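Long-range contacts in putative endonuclease/exonuclease/phosphatase family protein (Bacteroides vulgatus ATCC 8482, PDB 3G6S), which probably hydrolyses phosphodiester bonds in nucleic acids, as nucleases of the DNase I-like endonuclease/exonuclease/phosphatase family do: residues Thr8-Asp14 with Gln45-Gln51; Gly163-Ala167 with Val228-Val232; Ala199-Val205 with Val234-Pro240. One frame throughout, in Å; residues are numbered along the deposited sequence.

Contact 1. Residues Thr8-Asp14 with Gln45-Gln51; sequences TFNIRYD and QEVLHNQ
With CG swung opposite the backbone N (chi1 -174°), Asn10 carries its amide forward to Glu46, whose own CG stands opposite the carbonyl carbon (chi1 -60°) at the start of an extended chain that ends beside it. Asn10 ND2 donates a nearly straight bond to Glu46 OE1 (2.9 Å); the oxygen lies in the plane of the amide but is met from above the carboxylate plane, the two planes being 76° apart. An asparagine suits this place because its other amide atom is used as well: Asn10 OD1 accepts from Arg12 N at 2.9 Å, closing an Asx turn that bends the chain as the strand ends. Glu46 OE2 accepts a weak bond from Tyr13 N and lies at the edge of the tyrosine ring, near its plane.

In the backbone beside this pair, strand 2-10 runs parallel to strand 41-45: Gln45 N donates to Phe9 O (3.0 Å) and Ile11 N to Gln45 O (3.3 Å). In DNase I-like enzymes such an asparagine at a strand end and the glutamate of a Gln-Glu pair border the active-site cleft; Asn10 ND2 also bonds Asp172, and the side chain touches His138 and His251, which is consistent with that.

The bent chain of Gln45 reaches back along the strand, where Gln45 NE2 donates to Thr8 OG1 at 3.2 Å. That hydroxyl in turn donates to a water, which donates a hydrogen bond to Gln45 OE1 (2.7 Å), so a primary amide and a hydroxyl close a small ring through one solvent molecule. On the apolar side Ile11 CD1 meets Val47 CG2 at 3.5 Å, their branched side chains crossing at about a right angle, while Leu48 CG lies alongside Tyr13 CB, 3.9 Å away.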
# COMPACT_ATOMS: atom_id res chain seq x y z
N THR A 8 -0.03 -4.93 -1.18
CA THR A 8 -0.69 -3.73 -0.67
C THR A 8 -1.96 -4.23 0.01
O THR A 8 -2.69 -5.05 -0.56
CB THR A 8 -1.06 -2.73 -1.80
OG1 THR A 8 -1.72 -1.60 -1.22
CG2 THR A 8 -1.98 -3.38 -2.83
N PHE A 9 -2.24 -3.73 1.21
CA PHE A 9 -3.41 -4.20 1.93
C PHE A 9 -4.00 -3.21 2.94
O PHE A 9 -3.30 -2.72 3.84
CB PHE A 9 -3.05 -5.51 2.62
CG PHE A 9 -4.18 -6.15 3.35
CD1 PHE A 9 -5.45 -6.19 2.78
CD2 PHE A 9 -3.98 -6.75 4.59
CE1 PHE A 9 -6.51 -6.81 3.44
CE2 PHE A 9 -5.03 -7.38 5.26
CZ PHE A 9 -6.30 -7.42 4.68
N ASN A 10 -5.28 -2.91 2.78
CA ASN A 10 -6.00 -2.01 3.69
C ASN A 10 -6.57 -2.95 4.75
O ASN A 10 -7.36 -3.84 4.44
CB ASN A 10 -7.15 -1.31 2.94
CG ASN A 10 -7.86 -0.25 3.80
OD1 ASN A 10 -8.03 -0.42 5.01
ND2 ASN A 10 -8.29 0.83 3.16
N ILE A 11 -6.17 -2.76 6.00
CA ILE A 11 -6.64 -3.64 7.05
C ILE A 11 -7.90 -3.20 7.79
O ILE A 11 -8.37 -3.91 8.68
CB ILE A 11 -5.53 -3.89 8.08
CG1 ILE A 11 -5.17 -2.58 8.78
CG2 ILE A 11 -4.29 -4.43 7.38
CD1 ILE A 11 -4.20 -2.78 9.91
N ARG A 12 -8.45 -2.04 7.43
CA ARG A 12 -9.64 -1.51 8.09
C ARG A 12 -9.29 -1.11 9.53
O ARG A 12 -9.08 -1.97 10.38
CB ARG A 12 -10.76 -2.55 8.12
CG ARG A 12 -11.95 -2.16 8.97
CD ARG A 12 -12.69 -0.97 8.40
NE ARG A 12 -13.68 -0.49 9.35
CZ ARG A 12 -14.51 0.52 9.13
NH1 ARG A 12 -14.48 1.18 7.98
NH2 ARG A 12 -15.38 0.88 10.07
N TYR A 13 -9.25 0.19 9.80
CA TYR A 13 -8.90 0.66 11.13
C TYR A 13 -9.75 0.03 12.23
O TYR A 13 -10.90 -0.37 11.99
CB TYR A 13 -8.98 2.19 11.20
CG TYR A 13 -10.39 2.73 11.25
CD1 TYR A 13 -11.05 2.90 12.47
CD2 TYR A 13 -11.06 3.06 10.08
CE1 TYR A 13 -12.34 3.40 12.51
CE2 TYR A 13 -12.36 3.56 10.12
CZ TYR A 13 -13.00 3.73 11.33
OH TYR A 13 -14.28 4.23 11.37
N ASP A 14 -9.17 -0.07 13.42
CA ASP A 14 -9.81 -0.64 14.60
C ASP A 14 -11.04 0.17 15.01
O ASP A 14 -10.92 1.31 15.45
CB ASP A 14 -8.82 -0.68 15.77
CG ASP A 14 -9.41 -1.32 17.02
OD1 ASP A 14 -10.62 -1.12 17.30
OD2 ASP A 14 -8.66 -2.00 17.75
N GLN A 45 -2.77 0.12 4.60
CA GLN A 45 -3.45 1.39 4.85
C GLN A 45 -4.43 1.26 6.03
O GLN A 45 -4.74 0.15 6.46
CB GLN A 45 -4.20 1.85 3.59
CG GLN A 45 -3.34 1.96 2.33
CD GLN A 45 -3.02 0.59 1.72
OE1 GLN A 45 -3.87 -0.30 1.71
NE2 GLN A 45 -1.81 0.44 1.19
N GLU A 46 -4.90 2.40 6.53
CA GLU A 46 -5.84 2.45 7.67
C GLU A 46 -5.33 1.70 8.89
O GLU A 46 -6.03 0.86 9.46
CB GLU A 46 -7.21 1.89 7.26
CG GLU A 46 -7.92 2.62 6.13
CD GLU A 46 -9.39 2.24 5.98
OE1 GLU A 46 -9.97 2.47 4.89
OE2 GLU A 46 -9.99 1.73 6.96
N VAL A 47 -4.11 1.98 9.32
CA VAL A 47 -3.55 1.29 10.47
C VAL A 47 -3.40 2.22 11.67
O VAL A 47 -2.60 3.17 11.64
CB VAL A 47 -2.19 0.65 10.10
CG1 VAL A 47 -1.72 -0.27 11.20
CG2 VAL A 47 -2.31 -0.12 8.77
N LEU A 48 -4.17 1.98 12.73
CA LEU A 48 -4.07 2.81 13.93
C LEU A 48 -2.89 2.34 14.77
O LEU A 48 -2.41 1.21 14.62
CB LEU A 48 -5.38 2.73 14.73
CG LEU A 48 -6.60 3.36 14.06
CD1 LEU A 48 -7.84 3.13 14.91
CD2 LEU A 48 -6.37 4.84 13.83
N HIS A 49 -2.42 3.21 15.66
CA HIS A 49 -1.28 2.89 16.50
C HIS A 49 -1.34 1.56 17.25
O HIS A 49 -0.35 0.83 17.31
CB HIS A 49 -1.01 4.02 17.50
CG HIS A 49 0.21 3.77 18.33
ND1 HIS A 49 0.19 2.98 19.45
CD2 HIS A 49 1.50 4.12 18.13
CE1 HIS A 49 1.42 2.85 19.92
NE2 HIS A 49 2.23 3.53 19.13
N ASN A 50 -2.49 1.22 17.81
CA ASN A 50 -2.59 -0.04 18.51
C ASN A 50 -2.48 -1.17 17.51
O ASN A 50 -1.90 -2.21 17.81
CB ASN A 50 -3.90 -0.11 19.27
CG ASN A 50 -5.09 -0.01 18.36
OD1 ASN A 50 -5.53 -1.01 17.80
ND2 ASN A 50 -5.61 1.20 18.20
N GLN A 51 -3.03 -0.97 16.30
CA GLN A 51 -2.97 -2.00 15.26
C GLN A 51 -1.53 -2.12 14.73
O GLN A 51 -1.06 -3.21 14.40
CB GLN A 51 -3.90 -1.67 14.09
CG GLN A 51 -5.34 -1.45 14.47
CD GLN A 51 -6.20 -1.12 13.28
OE1 GLN A 51 -6.72 -2.01 12.61
NE2 GLN A 51 -6.34 0.17 12.99
O HOH W 1 -4.33 -1.79 -0.52

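Contact 2. Residues Gly163-Ala167 with Val228-Val232; sequences GERPA and VTPQV
Thr229 OG1 accepts a hydrogen bond from Ala167 N at 3.2 Å, fairly straight at 158°. The hydroxyl reaches this amide because chi1 of Thr229 (42°) sets OG1 between its own backbone N and carbonyl carbon, facing segment 163-167. A threonine serves well here, since its two branches do different work: the oxygen takes up a backbone N-H, and the methyl CG2 comes to 4.1 Å from the small CB of Ala167. A weak return bond runs from Thr229 N to Ala167 O (3.3 Å), so one residue on each side is held through both its N-H and its oxygen.

Further out, Gln231 extends beyond CG and its chain crosses the ring of Pro166 at about a right angle. Its CD lies 3.7 Å from Pro166 CG and comes to 3.5 Å from Glu164 O, bringing the amide end beside a backbone carbonyl. The compact apolar ring of Pro166 offers carbon for the glutamine stem to rest on. Gln231 is presented by a type I turn from Thr229 to Val232, whose second position is filled by Pro230, a residue whose ring fixes phi at a value such a turn needs.

The contact thus ties the connection from helix 144-161 into strand 167-172 to the turn leaving strand 224-228, an antiparallel neighbour of that strand in the six-stranded sheet. Pro166 also packs on Phe132 of strand 131-138; in strand 254-260, which belongs to the other sheet, Pro166 touches Leu260 and Val232 touches Leu258.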
# COMPACT_ATOMS: atom_id res chain seq x y z
N GLY A 163 15.59 8.44 -8.17
CA GLY A 163 15.81 8.73 -9.57
C GLY A 163 15.14 7.75 -10.51
O GLY A 163 13.92 7.59 -10.48
N GLU A 164 15.93 7.08 -11.35
CA GLU A 164 15.41 6.11 -12.30
C GLU A 164 15.59 4.66 -11.87
O GLU A 164 15.43 3.74 -12.68
CB GLU A 164 16.07 6.33 -13.67
CG GLU A 164 17.57 6.52 -13.59
CD GLU A 164 18.21 6.63 -14.96
OE1 GLU A 164 17.69 7.40 -15.80
OE2 GLU A 164 19.24 5.94 -15.19
N ARG A 165 15.93 4.46 -10.61
CA ARG A 165 16.10 3.12 -10.05
C ARG A 165 14.72 2.55 -9.71
O ARG A 165 13.76 3.30 -9.50
CB ARG A 165 17.00 3.19 -8.81
CG ARG A 165 18.47 3.44 -9.14
CD ARG A 165 19.31 3.73 -7.90
NE ARG A 165 19.04 5.07 -7.39
CZ ARG A 165 19.60 5.60 -6.30
NH1 ARG A 165 20.48 4.89 -5.58
NH2 ARG A 165 19.29 6.84 -5.95
N PRO A 166 14.61 1.21 -9.66
CA PRO A 166 13.35 0.52 -9.36
C PRO A 166 12.59 1.11 -8.17
O PRO A 166 13.16 1.39 -7.11
CB PRO A 166 13.79 -0.92 -9.11
CG PRO A 166 14.97 -1.05 -9.98
CD PRO A 166 15.71 0.24 -9.73
N ALA A 167 11.28 1.28 -8.37
CA ALA A 167 10.39 1.84 -7.35
C ALA A 167 9.02 1.20 -7.48
O ALA A 167 8.54 0.92 -8.58
CB ALA A 167 10.28 3.34 -7.53
N VAL A 228 4.42 -0.03 -10.71
CA VAL A 228 5.87 -0.25 -10.79
C VAL A 228 6.53 0.44 -11.97
O VAL A 228 5.92 0.62 -13.02
CB VAL A 228 6.21 -1.75 -10.89
CG1 VAL A 228 5.61 -2.51 -9.71
CG2 VAL A 228 5.71 -2.30 -12.22
N THR A 229 7.80 0.82 -11.80
CA THR A 229 8.53 1.47 -12.87
C THR A 229 8.76 0.46 -14.01
O THR A 229 8.84 -0.75 -13.76
CB THR A 229 9.85 2.06 -12.34
OG1 THR A 229 10.46 1.13 -11.43
CG2 THR A 229 9.55 3.36 -11.60
N PRO A 230 8.87 0.93 -15.26
CA PRO A 230 9.06 0.07 -16.44
C PRO A 230 10.12 -1.04 -16.41
O PRO A 230 10.01 -2.01 -17.16
CB PRO A 230 9.27 1.08 -17.57
CG PRO A 230 9.89 2.24 -16.89
CD PRO A 230 9.13 2.35 -15.60
N GLN A 231 11.12 -0.90 -15.56
CA GLN A 231 12.21 -1.88 -15.43
C GLN A 231 11.81 -3.15 -14.67
O GLN A 231 12.26 -4.24 -14.99
CB GLN A 231 13.38 -1.23 -14.71
CG GLN A 231 12.93 -0.36 -13.54
CD GLN A 231 13.99 0.63 -13.11
OE1 GLN A 231 13.69 1.63 -12.46
NE2 GLN A 231 15.24 0.34 -13.46
N VAL A 232 10.96 -3.01 -13.65
CA VAL A 232 10.57 -4.19 -12.90
C VAL A 232 9.71 -5.15 -13.70
O VAL A 232 8.88 -4.74 -14.51
CB VAL A 232 9.89 -3.79 -11.54
CG1 VAL A 232 9.47 -2.34 -11.57
CG2 VAL A 232 8.70 -4.69 -11.26

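Contact 3. Residues Ala199-Val205 with Val234-Pro240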
# COMPACT_ATOMS: atom_id res chain seq x y z
N ALA A 199 1.00 -8.10 -15.40
CA ALA A 199 1.45 -9.38 -14.87
C ALA A 199 1.28 -10.49 -15.90
O ALA A 199 0.28 -10.54 -16.61
CB ALA A 199 0.66 -9.73 -13.61
N ALA A 200 2.27 -11.38 -15.96
CA ALA A 200 2.23 -12.49 -16.90
C ALA A 200 1.19 -13.52 -16.48
O ALA A 200 0.67 -14.27 -17.30
CB ALA A 200 3.61 -13.15 -16.96
N ARG A 201 0.87 -13.54 -15.19
CA ARG A 201 -0.10 -14.49 -14.65
C ARG A 201 -0.91 -13.80 -13.55
O ARG A 201 -0.35 -13.12 -12.69
CB ARG A 201 0.64 -15.72 -14.11
CG ARG A 201 -0.23 -16.74 -13.42
CD ARG A 201 0.57 -17.99 -13.08
NE ARG A 201 -0.24 -18.93 -12.30
CZ ARG A 201 0.09 -20.18 -12.02
NH1 ARG A 201 1.25 -20.68 -12.45
NH2 ARG A 201 -0.73 -20.95 -11.30
N VAL A 202 -2.22 -13.96 -13.61
CA VAL A 202 -3.14 -13.36 -12.65
C VAL A 202 -4.10 -14.39 -12.08
O VAL A 202 -4.75 -15.11 -12.84
CB VAL A 202 -3.97 -12.24 -13.32
CG1 VAL A 202 -5.04 -11.74 -12.36
CG2 VAL A 202 -3.06 -11.11 -13.75
N THR A 203 -4.19 -14.47 -10.76
CA THR A 203 -5.08 -15.43 -10.12
C THR A 203 -5.90 -14.76 -9.02
O THR A 203 -5.50 -13.73 -8.47
CB THR A 203 -4.29 -16.63 -9.54
OG1 THR A 203 -3.36 -16.17 -8.54
CG2 THR A 203 -3.51 -17.33 -10.66
N GLY A 204 -7.05 -15.34 -8.70
CA GLY A 204 -7.90 -14.78 -7.68
C GLY A 204 -9.04 -13.98 -8.28
O GLY A 204 -9.39 -14.16 -9.44
N VAL A 205 -9.60 -13.09 -7.47
CA VAL A 205 -10.72 -12.24 -7.88
C VAL A 205 -10.20 -10.94 -8.50
O VAL A 205 -9.01 -10.64 -8.39
CB VAL A 205 -11.61 -11.94 -6.65
CG1 VAL A 205 -12.26 -13.23 -6.16
CG2 VAL A 205 -10.78 -11.34 -5.51
N VAL A 234 6.85 -7.97 -13.71
CA VAL A 234 5.75 -8.47 -12.91
C VAL A 234 5.42 -9.89 -13.32
O VAL A 234 4.67 -10.10 -14.27
CB VAL A 234 4.48 -7.62 -13.09
CG1 VAL A 234 3.40 -8.14 -12.15
CG2 VAL A 234 4.79 -6.15 -12.80
N LYS A 235 5.98 -10.85 -12.59
CA LYS A 235 5.76 -12.27 -12.87
C LYS A 235 4.30 -12.69 -12.69
O LYS A 235 3.72 -13.35 -13.56
CB LYS A 235 6.66 -13.14 -11.97
CG LYS A 235 8.15 -13.08 -12.34
CD LYS A 235 9.04 -13.74 -11.30
CE LYS A 235 9.09 -12.93 -10.00
NZ LYS A 235 9.89 -13.60 -8.92
N SER A 236 3.71 -12.31 -11.56
CA SER A 236 2.32 -12.66 -11.30
C SER A 236 1.64 -11.81 -10.24
O SER A 236 2.29 -11.15 -9.43
CB SER A 236 2.20 -14.13 -10.92
OG SER A 236 3.00 -14.44 -9.80
N CYS A 237 0.32 -11.83 -10.28
CA CYS A 237 -0.51 -11.08 -9.36
C CYS A 237 -1.64 -11.95 -8.85
O CYS A 237 -2.19 -12.78 -9.59
CB CYS A 237 -1.10 -9.85 -10.05
SG CYS A 237 -0.01 -8.43 -10.08
N GLU A 238 -1.99 -11.77 -7.59
CA GLU A 238 -3.08 -12.53 -7.03
C GLU A 238 -3.88 -11.70 -6.05
O GLU A 238 -3.34 -10.91 -5.28
CB GLU A 238 -2.55 -13.77 -6.32
CG GLU A 238 -3.65 -14.57 -5.64
CD GLU A 238 -3.11 -15.61 -4.69
OE1 GLU A 238 -2.33 -16.48 -5.13
OE2 GLU A 238 -3.48 -15.55 -3.49
N ILE A 239 -5.20 -11.86 -6.11
CA ILE A 239 -6.09 -11.16 -5.20
C ILE A 239 -6.99 -12.26 -4.65
O ILE A 239 -7.97 -12.64 -5.28
CB ILE A 239 -6.94 -10.10 -5.95
CG1 ILE A 239 -6.02 -9.04 -6.55
CG2 ILE A 239 -7.92 -9.46 -4.99
CD1 ILE A 239 -6.75 -8.00 -7.39
N PRO A 240 -6.63 -12.80 -3.48
CA PRO A 240 -7.42 -13.87 -2.85
C PRO A 240 -8.83 -13.45 -2.50
O PRO A 240 -9.05 -12.35 -1.97
CB PRO A 240 -6.59 -14.23 -1.62
CG PRO A 240 -5.95 -12.91 -1.26
CD PRO A 240 -5.51 -12.40 -2.62
O HOH W 2 -0.35 -15.51 -9.09
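The guanidinium of Arg201, a residue whose CB packs on Ser236 CB at 3.9 Å, has the methyl Thr203 CG2 at its edge and in its plane. Arg201 is extended from CG to NE, which carries the charge well beyond the sheet. On the same side, the side chain of Glu238 crosses that of Thr203 obliquely, its methylene CG 3.3 Å from Thr203 OG1; these polar residues suit a surface that a water also visits, bound to Thr203 OG1.

The other face is apolar. Ala199 CB touches both Val234 CG1 (3.5 Å) and Cys237 SG (3.8 Å), and Tyr196 of helix 195-198 packs on Val202, Cys237 and Ile239. Past the strand end, Val205 CG2 meets Ile239 CG2 at 3.5 Å. Gly204, with a positive phi of 100°, brings its CA to 3.2 Å from Ile239 O, which a bare backbone permits.

Toward strand 254-260, Lys235 and Ser236 make a classic beta bulge opposite Asp257. Between the faces, Arg201, Thr203 and Val205 bond alternately with Cys237 and Ile239, beginning with Cys237 N to Arg201 O (2.8 Å). This is a regular parallel pairing, in which strand 201-204 forms the margin of the seven-stranded sheet of a DNase I-like fold.

Contact 1 closes early in the chain; contacts 2 and 3 follow with alternating segments, 163-167, 199-205, 228-232 and 234-240. Contacts 1 and 3 both belong to the seven-stranded sheet, 23 Å apart between centres, contact 1 on its inner strands 2-10 and 41-45 and contact 3 at one margin. Contact 2 lies where strand 167-172 begins and strand 224-228 ends, 27 Å from contact 1 between centres and on the opposite side of the chain's centre. It touches contact 3 where Val228 CG2 packs on Val234 CG2 (4.0 Å), as the chain crosses from strand 224-228 to strand 233-239. This is one place where the two sheets meet, well away from the probable active-site cleft at contact 1.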